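Local coordinates for DegV family protein (Thermus thermophilus, PDB 2DT8) that binds a long-chain fatty acid, seen as palmitic acid, and also carries a zinc ion, at residues Gly22-Pro27 against Arg74-Glu79; Glu47-Val52 against Thr268-Tyr273; Ser98-Ala103 against Val110-Thr115; Val122-Leu127 against Gly274-Ser279; Ala227-Ser232 against Ala240-Val245. One frame throughout, in Å; residues are numbered along the deposited sequence.

How the contacts relate
Contacts 4 and 5 are buried and work on one mixed sheet, since strands 273-279 and 225-231 are neighbours in it; their centres lie about 12 Å apart. Contacts 1 and 3 pack helices on the six-stranded sheet, the first partly buried, the second at the surface, and each adds a water bridge from a glutamate. Contact 2 is partly buried and joins helix 45-53 to the loop before strand 273-279, meeting contact 5 through Ser232. The chemistry changes with place: selenium against tyrosines in contact 4, a phenyl face under aliphatic carbons in contact 5, a proline on a phenyl face in contact 2, small alanine-valine packing in contact 3, and a guanidinium over helix backbone in contact 1.

Contact 1 of 5, residues Gly22-Pro27 against Arg74-Glu79; sequences GVRVVP and REALEE
Arg24 lays the flat end of its side chain across Ala76 of helix 66-76, with Ala76 CA over the centre of one guanidinium face, 3.6 Å above the plane. This is the tight part of the contact. Arg24 CZ comes within 3.7 Å of Ala76 CA, and Arg24 NE lies 4.0 Å from Ala76 CB, so the group rests on main chain and methyl carbon together. The chain reaches that far because it is fully extended from CG to NE, after a first torsion (chi1 -58°) that sets CG beside the backbone N. Arg24 NH1 also approaches the CB of Glu75, at 3.8 Å.

Toward solvent the fit is looser. The carboxylate of exposed Glu75 does not reach the guanidinium: Arg24 NH1 and Glu75 OE1 are 4.6 Å apart, beyond a salt bridge. A water fills the step, accepting from Arg24 NH1 at 2.9 Å and donating to Glu75 OE1 at 2.9 Å. The opposite charges are thus linked by the water, and any direct attraction between them is probably modest.

Around them, Arg24 pairs through its backbone with Leu5 and Thr7 of the parallel strand 3-8, and its side chain touches Thr4 and Val72. Ala76 packs on Thr4 and on Val83 of strand 82-87, placing this part of helix 66-76 against the sheet that strand 24-32 helps to form.

Contact 2 of 5, residues Glu47-Val52 against Thr268-Tyr273; sequences EIFQKV and TGPGTY
Phe49 lays one face of its ring over Pro270 N, which sits 3.4 Å above the ring plane, displaced toward the rim. Phe49 CZ also comes to 3.2 Å from Gly269 C, a close approach to the peptide carbon. The proline ring continues the overlap: its CD stands over the same phenyl, 3.9 Å from the Phe49 ring centroid and 18° off the normal, a CH-pi contact. On the same face, Pro270 CB lies nearer the other side of the ring, 3.9 Å from Phe49 CD2. With chi1 at -55°, CG of Phe49 lies beside its backbone N, and the ring projects from helix 45-53 onto the loop.

The loop is braced from within. Thr268 OG1 donates to Thr272 OG1 at 3.0 Å, and Thr272 OG1 passes its own hydrogen to Gly269 O, coming from above the carbonyl plane. Ser232 also hydrogen-bonds to Gly269 O and to the backbone N of Thr272.

Gly269 has positive phi and is the first residue to leave helical angles after helix 262-268, where a glycine is favoured. This is a helix-ending loop leading into strand 273-279, packed against Phe49 by a CH-pi contact, and it borders the lipid site, for palmitic acid touches Thr268.

Contact 3 of 5, residues Ser98-Ala103 against Val110-Thr115; sequences SAELAA and VTVVDT
Val112 points from its strand into helix 95-103 and meets it with all three side-chain carbons. CB lies 4.0 Å from CG of Glu100. CG1, anti to the backbone N (chi1 178°), reaches between two residues of the helix, 3.9 Å from Ala99 CB and equally near the CG of Glu100. The other branch, CG2, turns along the helix and ends 4.0 Å from Ala103 CB. One turn of helix is thus spanned by a single valine. Two residues back, Val110 CG1 meets the same alanine methyl, Ala103 CB, at 3.8 Å.

The axes of segments 98-103 and 110-114 run nearly antiparallel (168°), 8.6 Å apart at closest, as expected where a helix of a beta-alpha-beta unit returns to the next strand.

Beyond the methyls the extended Glu100 carboxylate is tied back by a water, which donates to Glu100 OE2 at 2.6 Å and to Val112 O at 2.9 Å. The chemistry is therefore mostly small apolar carbons, consistent with the close approach of the two axes, with a solvent-mediated polar link at the exposed margin.

Contact 4 of 5, residues Val122-Leu127 against Gly274-Ser279; sequences VGMMVL and GFYAYS
Segment 122-127 of helix 120-135 crosses segment 274-279 of strand 273-279 at a shallow angle of -32°, the two short axes 9.1 Å apart and running roughly the same way, with Met124 and Ala277 nearest in backbone. Across that gap Met124, a selenomethionine, does the work. Its CG sits between the backbone N and the carbonyl carbon (chi1 71°), and the extended chain beyond it drives SE between two tyrosines. SE lies 3.8 Å from Tyr276 CB and 3.8 Å from Tyr278 CD1. The selenium approaches the Tyr278 ring at its edge, near the plane, but the Tyr276 ring obliquely, and CE ends 3.8 Å from Tyr276 CD1.

A water donates to Met124 O at 2.8 Å and also bonds Tyr278 OH, lying in the plane of that ring; the hydroxyl has a further partner in Arg226.

These are two Met-aromatic contacts joining helix 120-135 to the mixed four-stranded sheet, beside the lipid site: palmitic acid touches Tyr276.

Contact 5 of 5, residues Ala227-Ser232 against Ala240-Val245; sequences AYFLYS and ALRQEV
Phe229 takes the side chain of Arg242 over its face, in a beta-alpha-beta unit where strand 225-231 leads through helix 236-247 to strand 252-259. Arg242 CB stands almost directly over the ring, 3.8 Å from the Phe229 centroid and 12° off the normal, a CH-pi contact. The helix backbone comes closer still, with Arg242 CA 3.5 Å from Phe229 CE2. Arg242 CG follows across the ring, 3.8 Å from Phe229 CE1, because the arginine chain is extended, its CG anti to the backbone N (chi1 179°). The guanidinium does not stack: its plane is turned 83° from the phenyl, with Phe229 CD1 at its edge.

At the far rim of the ring, Val245 CB meets Phe229 CZ edge-on at 4.0 Å. Leu241 approaches more loosely, one helical turn before Val245, its CG 4.5 Å from Phe229 CE2.

A second shell surrounds these residues. Phe229 stacks on Phe275 of the neighbouring strand 273-279, and its backbone bonds to Leu256 and Asn258 of strand 252-259. Leu241 and Val245 are packed in turn against helix 204-219, through Ile211, Leu212 and Phe215. The polar end of Arg242 is held by strand 252-259, its NE donating a hydrogen bond to the backbone oxygen of Ala255.

Contact 1 of 5, residues Gly22-Pro27 against Arg74-Glu79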
# COMPACT_ATOMS: atom_id res chain seq x y z
N GLY A 22 -13.35 -2.64 -12.87
CA GLY A 22 -12.89 -3.87 -13.48
C GLY A 22 -11.52 -4.32 -13.02
O GLY A 22 -10.84 -5.08 -13.72
N VAL A 23 -11.11 -3.86 -11.85
CA VAL A 23 -9.82 -4.26 -11.29
C VAL A 23 -10.04 -5.59 -10.59
O VAL A 23 -10.92 -5.71 -9.75
CB VAL A 23 -9.32 -3.22 -10.27
CG1 VAL A 23 -8.08 -3.74 -9.55
CG2 VAL A 23 -9.03 -1.90 -10.97
N ARG A 24 -9.27 -6.61 -10.96
CA ARG A 24 -9.42 -7.91 -10.33
C ARG A 24 -8.43 -8.00 -9.18
O ARG A 24 -7.30 -7.53 -9.28
CB ARG A 24 -9.19 -9.01 -11.37
CG ARG A 24 -10.17 -8.87 -12.53
CD ARG A 24 -10.06 -9.98 -13.54
NE ARG A 24 -11.00 -9.77 -14.63
CZ ARG A 24 -11.73 -10.73 -15.18
NH1 ARG A 24 -11.63 -11.98 -14.75
NH2 ARG A 24 -12.57 -10.44 -16.17
N VAL A 25 -8.87 -8.58 -8.06
CA VAL A 25 -8.02 -8.65 -6.89
C VAL A 25 -7.72 -10.07 -6.43
O VAL A 25 -8.63 -10.88 -6.23
CB VAL A 25 -8.66 -7.87 -5.72
CG1 VAL A 25 -7.74 -7.86 -4.51
CG2 VAL A 25 -8.98 -6.44 -6.16
N VAL A 26 -6.43 -10.36 -6.27
CA VAL A 26 -5.98 -11.66 -5.80
C VAL A 26 -5.71 -11.46 -4.31
O VAL A 26 -4.90 -10.63 -3.93
CB VAL A 26 -4.68 -12.07 -6.52
CG1 VAL A 26 -4.18 -13.40 -5.97
CG2 VAL A 26 -4.92 -12.15 -8.04
N PRO A 27 -6.41 -12.22 -3.45
CA PRO A 27 -6.20 -12.05 -2.01
C PRO A 27 -4.95 -12.62 -1.38
O PRO A 27 -4.40 -13.62 -1.85
CB PRO A 27 -7.45 -12.69 -1.41
CG PRO A 27 -7.70 -13.82 -2.35
CD PRO A 27 -7.49 -13.19 -3.72
N ARG A 74 -6.07 -16.29 -16.40
CA ARG A 74 -6.75 -17.11 -17.39
C ARG A 74 -8.18 -16.60 -17.63
O ARG A 74 -8.66 -16.54 -18.76
CB ARG A 74 -6.81 -18.57 -16.92
CG ARG A 74 -7.60 -19.47 -17.86
CD ARG A 74 -7.38 -20.95 -17.58
NE ARG A 74 -7.58 -21.30 -16.17
CZ ARG A 74 -6.60 -21.47 -15.29
NH1 ARG A 74 -5.32 -21.39 -15.67
NH2 ARG A 74 -6.89 -21.72 -14.02
N GLU A 75 -8.79 -16.19 -16.51
CA GLU A 75 -10.16 -15.73 -16.62
C GLU A 75 -10.22 -14.35 -17.29
O GLU A 75 -11.06 -14.05 -18.13
CB GLU A 75 -10.80 -15.64 -15.20
CG GLU A 75 -11.13 -17.00 -14.62
CD GLU A 75 -11.56 -16.95 -13.17
OE1 GLU A 75 -11.28 -15.93 -12.49
OE2 GLU A 75 -12.17 -17.93 -12.70
N ALA A 76 -9.19 -13.56 -16.92
CA ALA A 76 -9.15 -12.21 -17.46
C ALA A 76 -8.88 -12.21 -18.98
O ALA A 76 -9.47 -11.44 -19.75
CB ALA A 76 -8.01 -11.39 -16.79
N LEU A 77 -8.00 -13.11 -19.38
CA LEU A 77 -7.63 -13.24 -20.79
C LEU A 77 -8.70 -13.85 -21.68
O LEU A 77 -8.53 -13.91 -22.89
CB LEU A 77 -6.31 -14.00 -20.91
CG LEU A 77 -5.17 -13.17 -20.33
CD1 LEU A 77 -3.90 -14.00 -20.21
CD2 LEU A 77 -4.93 -11.94 -21.22
N GLU A 78 -9.79 -14.30 -21.07
CA GLU A 78 -10.91 -14.84 -21.85
C GLU A 78 -11.60 -13.70 -22.58
O GLU A 78 -12.25 -13.88 -23.60
CB GLU A 78 -11.93 -15.50 -20.93
CG GLU A 78 -11.56 -16.89 -20.48
CD GLU A 78 -12.58 -17.47 -19.52
OE1 GLU A 78 -13.77 -17.11 -19.65
OE2 GLU A 78 -12.20 -18.28 -18.66
N GLU A 79 -11.46 -12.51 -21.96
CA GLU A 79 -12.04 -11.34 -22.59
C GLU A 79 -11.14 -10.12 -22.70
O GLU A 79 -11.60 -8.99 -22.80
CB GLU A 79 -13.21 -10.91 -21.73
CG GLU A 79 -14.29 -11.97 -21.52
CD GLU A 79 -15.07 -12.29 -22.78
OE1 GLU A 79 -15.07 -11.43 -23.70
OE2 GLU A 79 -15.69 -13.37 -22.85
O HOH W 1 -10.86 -13.03 -12.16

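Contact 2 of 5, residues Glu47-Val52 against Thr268-Tyr273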
# COMPACT_ATOMS: atom_id res chain seq x y z
N GLU A 47 -9.61 -6.87 14.86
CA GLU A 47 -9.69 -8.23 15.37
C GLU A 47 -8.32 -8.80 15.68
O GLU A 47 -8.13 -9.47 16.69
CB GLU A 47 -10.42 -9.14 14.37
CG GLU A 47 -11.90 -8.84 14.30
CD GLU A 47 -12.60 -9.55 13.16
OE1 GLU A 47 -12.07 -9.55 12.03
OE2 GLU A 47 -13.69 -10.10 13.40
N ILE A 48 -7.36 -8.54 14.79
CA ILE A 48 -6.00 -9.01 15.00
C ILE A 48 -5.40 -8.43 16.27
O ILE A 48 -4.83 -9.16 17.09
CB ILE A 48 -5.12 -8.61 13.80
CG1 ILE A 48 -5.51 -9.44 12.58
CG2 ILE A 48 -3.63 -8.78 14.15
CD1 ILE A 48 -4.95 -8.92 11.27
N PHE A 49 -5.54 -7.12 16.46
CA PHE A 49 -4.96 -6.49 17.64
C PHE A 49 -5.63 -6.92 18.95
O PHE A 49 -5.01 -6.94 20.01
CB PHE A 49 -4.94 -4.97 17.47
CG PHE A 49 -4.24 -4.53 16.21
CD1 PHE A 49 -3.10 -5.20 15.77
CD2 PHE A 49 -4.71 -3.45 15.47
CE1 PHE A 49 -2.44 -4.82 14.60
CE2 PHE A 49 -4.05 -3.06 14.29
CZ PHE A 49 -2.92 -3.75 13.86
N GLN A 50 -6.93 -7.22 18.81
CA GLN A 50 -7.65 -7.67 19.98
C GLN A 50 -7.12 -9.02 20.46
O GLN A 50 -7.03 -9.30 21.65
CB GLN A 50 -9.16 -7.94 19.68
CG GLN A 50 -9.92 -8.58 20.84
CD GLN A 50 -11.28 -9.13 20.44
OE1 GLN A 50 -11.96 -9.77 21.25
NE2 GLN A 50 -11.69 -8.89 19.19
N LYS A 51 -6.80 -9.85 19.45
CA LYS A 51 -6.25 -11.15 19.79
C LYS A 51 -4.85 -11.07 20.44
O LYS A 51 -4.51 -11.78 21.40
CB LYS A 51 -6.07 -12.11 18.53
CG LYS A 51 -7.38 -12.56 17.92
CD LYS A 51 -8.21 -13.39 18.91
CE LYS A 51 -9.41 -14.02 18.21
NZ LYS A 51 -10.28 -14.75 19.17
N VAL A 52 -4.04 -10.15 19.93
CA VAL A 52 -2.72 -9.94 20.52
C VAL A 52 -2.88 -9.43 21.96
O VAL A 52 -2.23 -9.91 22.89
CB VAL A 52 -1.88 -8.99 19.64
CG1 VAL A 52 -0.56 -8.67 20.33
CG2 VAL A 52 -1.61 -9.66 18.29
N THR A 268 2.39 -3.48 10.25
CA THR A 268 2.59 -2.14 10.82
C THR A 268 2.18 -2.07 12.28
O THR A 268 2.82 -1.39 13.09
CB THR A 268 1.82 -1.06 10.03
OG1 THR A 268 0.42 -1.34 10.10
CG2 THR A 268 2.26 -1.05 8.56
N GLY A 269 1.10 -2.76 12.62
CA GLY A 269 0.63 -2.77 13.99
C GLY A 269 -0.44 -1.74 14.27
O GLY A 269 -0.88 -1.03 13.37
N PRO A 270 -0.88 -1.62 15.53
CA PRO A 270 -1.91 -0.66 15.91
C PRO A 270 -1.45 0.79 15.83
O PRO A 270 -0.25 1.09 15.82
CB PRO A 270 -2.26 -1.08 17.34
CG PRO A 270 -0.98 -1.64 17.86
CD PRO A 270 -0.46 -2.44 16.69
N GLY A 271 -2.42 1.70 15.77
CA GLY A 271 -2.13 3.11 15.71
C GLY A 271 -1.30 3.57 14.52
O GLY A 271 -0.52 4.50 14.63
N THR A 272 -1.48 2.90 13.38
CA THR A 272 -0.73 3.29 12.19
C THR A 272 -1.53 4.36 11.44
O THR A 272 -2.75 4.29 11.37
CB THR A 272 -0.51 2.08 11.25
OG1 THR A 272 0.21 1.06 11.95
CG2 THR A 272 0.30 2.48 10.01
N TYR A 273 -0.83 5.37 10.93
CA TYR A 273 -1.50 6.40 10.14
C TYR A 273 -0.47 7.07 9.25
O TYR A 273 0.72 7.06 9.56
CB TYR A 273 -2.19 7.45 11.03
CG TYR A 273 -1.27 8.27 11.89
CD1 TYR A 273 -0.84 7.80 13.14
CD2 TYR A 273 -0.81 9.52 11.47
CE1 TYR A 273 -0.00 8.55 13.93
CE2 TYR A 273 0.04 10.28 12.25
CZ TYR A 273 0.44 9.79 13.48
OH TYR A 273 1.27 10.55 14.27

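Contact 3 of 5, residues Ser98-Ala103 against Val110-Thr115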
# COMPACT_ATOMS: atom_id res chain seq x y z
N SER A 98 5.21 -14.75 -7.15
CA SER A 98 4.14 -15.66 -7.53
C SER A 98 3.46 -15.21 -8.83
O SER A 98 3.12 -16.03 -9.70
CB SER A 98 3.08 -15.74 -6.43
OG SER A 98 3.54 -16.56 -5.38
N ALA A 99 3.27 -13.89 -8.95
CA ALA A 99 2.64 -13.34 -10.15
C ALA A 99 3.51 -13.63 -11.37
O ALA A 99 2.99 -14.01 -12.42
CB ALA A 99 2.43 -11.83 -9.98
N GLU A 100 4.82 -13.44 -11.24
CA GLU A 100 5.73 -13.70 -12.36
C GLU A 100 5.71 -15.17 -12.76
O GLU A 100 5.73 -15.49 -13.95
CB GLU A 100 7.14 -13.24 -12.02
CG GLU A 100 7.20 -11.74 -11.82
CD GLU A 100 8.58 -11.25 -11.46
OE1 GLU A 100 9.32 -11.99 -10.78
OE2 GLU A 100 8.91 -10.11 -11.84
N LEU A 101 5.65 -16.07 -11.78
CA LEU A 101 5.58 -17.49 -12.12
C LEU A 101 4.29 -17.80 -12.89
O LEU A 101 4.29 -18.56 -13.87
CB LEU A 101 5.67 -18.35 -10.86
CG LEU A 101 7.06 -18.39 -10.21
CD1 LEU A 101 6.99 -19.01 -8.82
CD2 LEU A 101 7.99 -19.19 -11.11
N ALA A 102 3.17 -17.21 -12.46
CA ALA A 102 1.91 -17.42 -13.15
C ALA A 102 1.95 -16.78 -14.53
O ALA A 102 1.40 -17.30 -15.49
CB ALA A 102 0.75 -16.83 -12.35
N ALA A 103 2.61 -15.62 -14.63
CA ALA A 103 2.69 -14.92 -15.91
C ALA A 103 3.36 -15.77 -17.00
O ALA A 103 3.02 -15.64 -18.18
CB ALA A 103 3.42 -13.60 -15.74
N VAL A 110 1.10 -11.04 -20.15
CA VAL A 110 0.97 -10.52 -18.81
C VAL A 110 2.20 -9.73 -18.45
O VAL A 110 3.33 -10.20 -18.61
CB VAL A 110 0.80 -11.67 -17.79
CG1 VAL A 110 0.71 -11.08 -16.37
CG2 VAL A 110 -0.44 -12.48 -18.11
N THR A 111 1.98 -8.51 -17.95
CA THR A 111 3.09 -7.68 -17.51
C THR A 111 2.94 -7.48 -16.02
O THR A 111 1.94 -6.93 -15.55
CB THR A 111 3.08 -6.30 -18.20
OG1 THR A 111 3.19 -6.48 -19.62
CG2 THR A 111 4.25 -5.45 -17.70
N VAL A 112 3.92 -7.96 -15.26
CA VAL A 112 3.90 -7.83 -13.81
C VAL A 112 4.77 -6.65 -13.40
O VAL A 112 5.94 -6.57 -13.79
CB VAL A 112 4.44 -9.12 -13.15
CG1 VAL A 112 4.47 -8.96 -11.63
CG2 VAL A 112 3.58 -10.31 -13.55
N VAL A 113 4.20 -5.74 -12.62
CA VAL A 113 4.91 -4.55 -12.15
C VAL A 113 5.07 -4.51 -10.63
O VAL A 113 4.08 -4.59 -9.89
CB VAL A 113 4.15 -3.26 -12.60
CG1 VAL A 113 4.89 -2.03 -12.10
CG2 VAL A 113 4.01 -3.22 -14.13
N ASP A 114 6.32 -4.38 -10.19
CA ASP A 114 6.65 -4.25 -8.77
C ASP A 114 6.59 -2.75 -8.54
O ASP A 114 7.45 -2.00 -9.03
CB ASP A 114 8.07 -4.79 -8.53
CG ASP A 114 8.49 -4.69 -7.07
OD1 ASP A 114 7.88 -3.90 -6.33
OD2 ASP A 114 9.45 -5.38 -6.67
N THR A 115 5.58 -2.30 -7.81
CA THR A 115 5.39 -0.87 -7.55
C THR A 115 6.31 -0.29 -6.49
O THR A 115 6.40 0.93 -6.36
CB THR A 115 3.97 -0.57 -7.05
OG1 THR A 115 3.77 -1.24 -5.80
CG2 THR A 115 2.92 -1.04 -8.07
O HOH W 2 8.25 -8.29 -13.56

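Contact 4 of 5, residues Val122-Leu127 against Gly274-Ser279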
# COMPACT_ATOMS: atom_id res chain seq x y z
N VAL A 122 0.08 1.28 -3.62
CA VAL A 122 -0.09 0.41 -4.78
C VAL A 122 -1.43 0.78 -5.41
O VAL A 122 -1.54 0.96 -6.62
CB VAL A 122 -0.14 -1.08 -4.37
CG1 VAL A 122 -0.31 -1.95 -5.61
CG2 VAL A 122 1.13 -1.47 -3.61
N GLY A 123 -2.44 0.93 -4.57
CA GLY A 123 -3.77 1.27 -5.05
C GLY A 123 -3.83 2.52 -5.90
O GLY A 123 -4.54 2.53 -6.92
N MSE A 124 -3.10 3.57 -5.52
CA MSE A 124 -3.14 4.82 -6.29
C MSE A 124 -2.55 4.61 -7.67
O MSE A 124 -2.98 5.25 -8.63
CB MSE A 124 -2.39 5.94 -5.57
CG MSE A 124 -0.89 5.78 -5.55
SE MSE A 124 -0.09 7.09 -4.39
CE MSE A 124 1.73 6.85 -4.96
N MSE A 125 -1.56 3.72 -7.79
CA MSE A 125 -0.97 3.45 -9.10
C MSE A 125 -1.95 2.64 -9.95
O MSE A 125 -2.03 2.82 -11.16
CB MSE A 125 0.37 2.73 -8.94
CG MSE A 125 1.38 3.57 -8.20
SE MSE A 125 3.15 2.87 -8.31
CE MSE A 125 3.96 3.81 -6.86
N VAL A 126 -2.69 1.73 -9.31
CA VAL A 126 -3.69 0.96 -10.03
C VAL A 126 -4.74 1.93 -10.59
O VAL A 126 -5.13 1.84 -11.74
CB VAL A 126 -4.38 -0.06 -9.09
CG1 VAL A 126 -5.59 -0.68 -9.76
CG2 VAL A 126 -3.40 -1.13 -8.71
N LEU A 127 -5.17 2.87 -9.75
CA LEU A 127 -6.16 3.85 -10.18
C LEU A 127 -5.62 4.74 -11.31
O LEU A 127 -6.35 5.07 -12.24
CB LEU A 127 -6.60 4.71 -9.00
CG LEU A 127 -7.37 3.95 -7.91
CD1 LEU A 127 -7.64 4.90 -6.75
CD2 LEU A 127 -8.68 3.37 -8.44
N GLY A 274 -0.93 7.64 8.15
CA GLY A 274 -0.00 8.32 7.25
C GLY A 274 -0.73 8.49 5.92
O GLY A 274 -1.95 8.36 5.83
N PHE A 275 0.10 8.75 4.89
CA PHE A 275 -0.49 8.96 3.59
C PHE A 275 0.53 8.80 2.46
O PHE A 275 1.72 8.99 2.64
CB PHE A 275 -1.36 10.21 3.31
CG PHE A 275 -0.49 11.43 3.30
CD1 PHE A 275 -0.08 12.00 4.50
CD2 PHE A 275 -0.12 12.00 2.10
CE1 PHE A 275 0.69 13.15 4.49
CE2 PHE A 275 0.66 13.16 2.10
CZ PHE A 275 1.07 13.73 3.29
N TYR A 276 -0.02 8.40 1.30
CA TYR A 276 0.85 8.28 0.15
C TYR A 276 0.36 9.43 -0.73
O TYR A 276 -0.74 9.95 -0.56
CB TYR A 276 0.44 6.97 -0.61
CG TYR A 276 1.51 5.94 -0.48
CD1 TYR A 276 2.60 5.97 -1.34
CD2 TYR A 276 1.41 4.94 0.48
CE1 TYR A 276 3.60 5.01 -1.23
CE2 TYR A 276 2.41 3.97 0.58
CZ TYR A 276 3.49 4.01 -0.27
OH TYR A 276 4.49 3.06 -0.16
N ALA A 277 1.25 9.80 -1.66
CA ALA A 277 0.88 10.88 -2.56
C ALA A 277 1.72 11.01 -3.96
O ALA A 277 2.84 10.49 -3.98
CB ALA A 277 0.97 12.39 -2.04
N TYR A 278 1.16 11.55 -5.03
CA TYR A 278 1.91 11.72 -6.28
C TYR A 278 1.31 12.91 -6.99
O TYR A 278 0.26 13.41 -6.58
CB TYR A 278 1.87 10.48 -7.19
CG TYR A 278 0.57 10.22 -7.90
CD1 TYR A 278 -0.44 9.48 -7.28
CD2 TYR A 278 0.35 10.68 -9.20
CE1 TYR A 278 -1.63 9.21 -7.93
CE2 TYR A 278 -0.85 10.41 -9.86
CZ TYR A 278 -1.83 9.67 -9.22
OH TYR A 278 -3.02 9.41 -9.86
N SER A 279 1.97 13.38 -8.03
CA SER A 279 1.48 14.53 -8.78
C SER A 279 1.40 14.22 -10.25
O SER A 279 1.98 13.24 -10.73
CB SER A 279 2.38 15.74 -8.55
OG SER A 279 3.68 15.52 -9.08
O HOH W 3 -4.48 7.63 -8.67

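Contact 5 of 5, residues Ala227-Ser232 against Ala240-Val245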
# COMPACT_ATOMS: atom_id res chain seq x y z
N ALA A 227 -3.56 12.69 -2.93
CA ALA A 227 -3.11 12.07 -1.69
C ALA A 227 -4.02 10.93 -1.23
O ALA A 227 -5.23 10.95 -1.45
CB ALA A 227 -3.01 13.13 -0.60
N TYR A 228 -3.37 9.97 -0.56
CA TYR A 228 -4.13 8.82 -0.13
C TYR A 228 -3.79 8.54 1.37
O TYR A 228 -2.66 8.21 1.71
CB TYR A 228 -3.76 7.61 -1.03
CG TYR A 228 -4.11 7.95 -2.43
CD1 TYR A 228 -3.24 8.72 -3.20
CD2 TYR A 228 -5.32 7.52 -2.98
CE1 TYR A 228 -3.58 9.06 -4.50
CE2 TYR A 228 -5.66 7.87 -4.28
CZ TYR A 228 -4.80 8.64 -5.03
OH TYR A 228 -5.13 9.00 -6.32
N PHE A 229 -4.83 8.70 2.20
CA PHE A 229 -4.59 8.56 3.62
C PHE A 229 -5.00 7.19 4.14
O PHE A 229 -6.00 6.62 3.71
CB PHE A 229 -5.37 9.65 4.37
CG PHE A 229 -4.92 11.04 4.03
CD1 PHE A 229 -5.35 11.66 2.86
CD2 PHE A 229 -4.01 11.70 4.85
CE1 PHE A 229 -4.88 12.93 2.52
CE2 PHE A 229 -3.54 12.97 4.51
CZ PHE A 229 -3.97 13.58 3.34
N LEU A 230 -4.22 6.69 5.09
CA LEU A 230 -4.42 5.36 5.64
C LEU A 230 -4.29 5.31 7.17
O LEU A 230 -3.56 6.08 7.78
CB LEU A 230 -3.34 4.42 5.08
CG LEU A 230 -3.38 4.25 3.56
CD1 LEU A 230 -2.02 3.81 3.04
CD2 LEU A 230 -4.47 3.24 3.20
N TYR A 231 -5.11 4.41 7.74
CA TYR A 231 -5.03 4.24 9.18
C TYR A 231 -5.48 2.88 9.72
O TYR A 231 -6.10 2.09 9.03
CB TYR A 231 -6.02 5.20 9.92
CG TYR A 231 -7.42 4.81 9.61
CD1 TYR A 231 -8.01 5.24 8.42
CD2 TYR A 231 -8.16 4.03 10.50
CE1 TYR A 231 -9.31 4.89 8.12
CE2 TYR A 231 -9.47 3.69 10.20
CZ TYR A 231 -10.05 4.12 9.02
OH TYR A 231 -11.35 3.77 8.72
N SER A 232 -5.09 2.67 10.99
CA SER A 232 -5.49 1.43 11.62
C SER A 232 -5.73 2.02 13.01
O SER A 232 -4.98 2.85 13.50
CB SER A 232 -4.38 0.31 11.85
OG SER A 232 -3.36 0.83 12.71
N ALA A 240 -6.66 14.36 11.56
CA ALA A 240 -5.99 15.62 11.84
C ALA A 240 -4.92 15.88 10.78
O ALA A 240 -4.71 17.02 10.35
CB ALA A 240 -5.36 15.58 13.21
N LEU A 241 -4.25 14.82 10.36
CA LEU A 241 -3.21 14.92 9.36
C LEU A 241 -3.81 15.33 8.01
O LEU A 241 -3.28 16.21 7.33
CB LEU A 241 -2.49 13.57 9.24
CG LEU A 241 -1.28 13.48 8.31
CD1 LEU A 241 -0.21 14.46 8.78
CD2 LEU A 241 -0.73 12.05 8.30
N ARG A 242 -4.93 14.72 7.64
CA ARG A 242 -5.59 15.04 6.38
C ARG A 242 -6.09 16.49 6.39
O ARG A 242 -6.02 17.18 5.38
CB ARG A 242 -6.77 14.09 6.13
CG ARG A 242 -7.55 14.36 4.85
CD ARG A 242 -8.63 13.31 4.65
NE ARG A 242 -9.41 13.48 3.43
CZ ARG A 242 -10.56 14.15 3.35
NH1 ARG A 242 -11.08 14.71 4.44
NH2 ARG A 242 -11.19 14.25 2.19
N GLN A 243 -6.58 16.94 7.54
CA GLN A 243 -7.08 18.31 7.66
C GLN A 243 -5.94 19.30 7.48
O GLN A 243 -6.08 20.31 6.78
CB GLN A 243 -7.75 18.49 9.03
CG GLN A 243 -9.08 17.74 9.15
CD GLN A 243 -9.50 17.46 10.58
OE1 GLN A 243 -10.54 16.84 10.83
NE2 GLN A 243 -8.68 17.89 11.54
N GLU A 244 -4.81 19.04 8.12
CA GLU A 244 -3.60 19.85 8.03
C GLU A 244 -3.08 19.85 6.58
O GLU A 244 -2.86 20.92 6.00
CB GLU A 244 -2.54 19.31 9.01
CG GLU A 244 -2.97 19.47 10.49
CD GLU A 244 -1.96 18.92 11.50
OE1 GLU A 244 -1.65 17.71 11.44
OE2 GLU A 244 -1.49 19.71 12.34
N VAL A 245 -3.19 18.81 5.85
CA VAL A 245 -2.77 18.77 4.45
C VAL A 245 -3.71 19.55 3.54
O VAL A 245 -3.26 20.28 2.65
CB VAL A 245 -2.67 17.31 3.93
CG1 VAL A 245 -2.54 17.30 2.41
CG2 VAL A 245 -1.46 16.63 4.55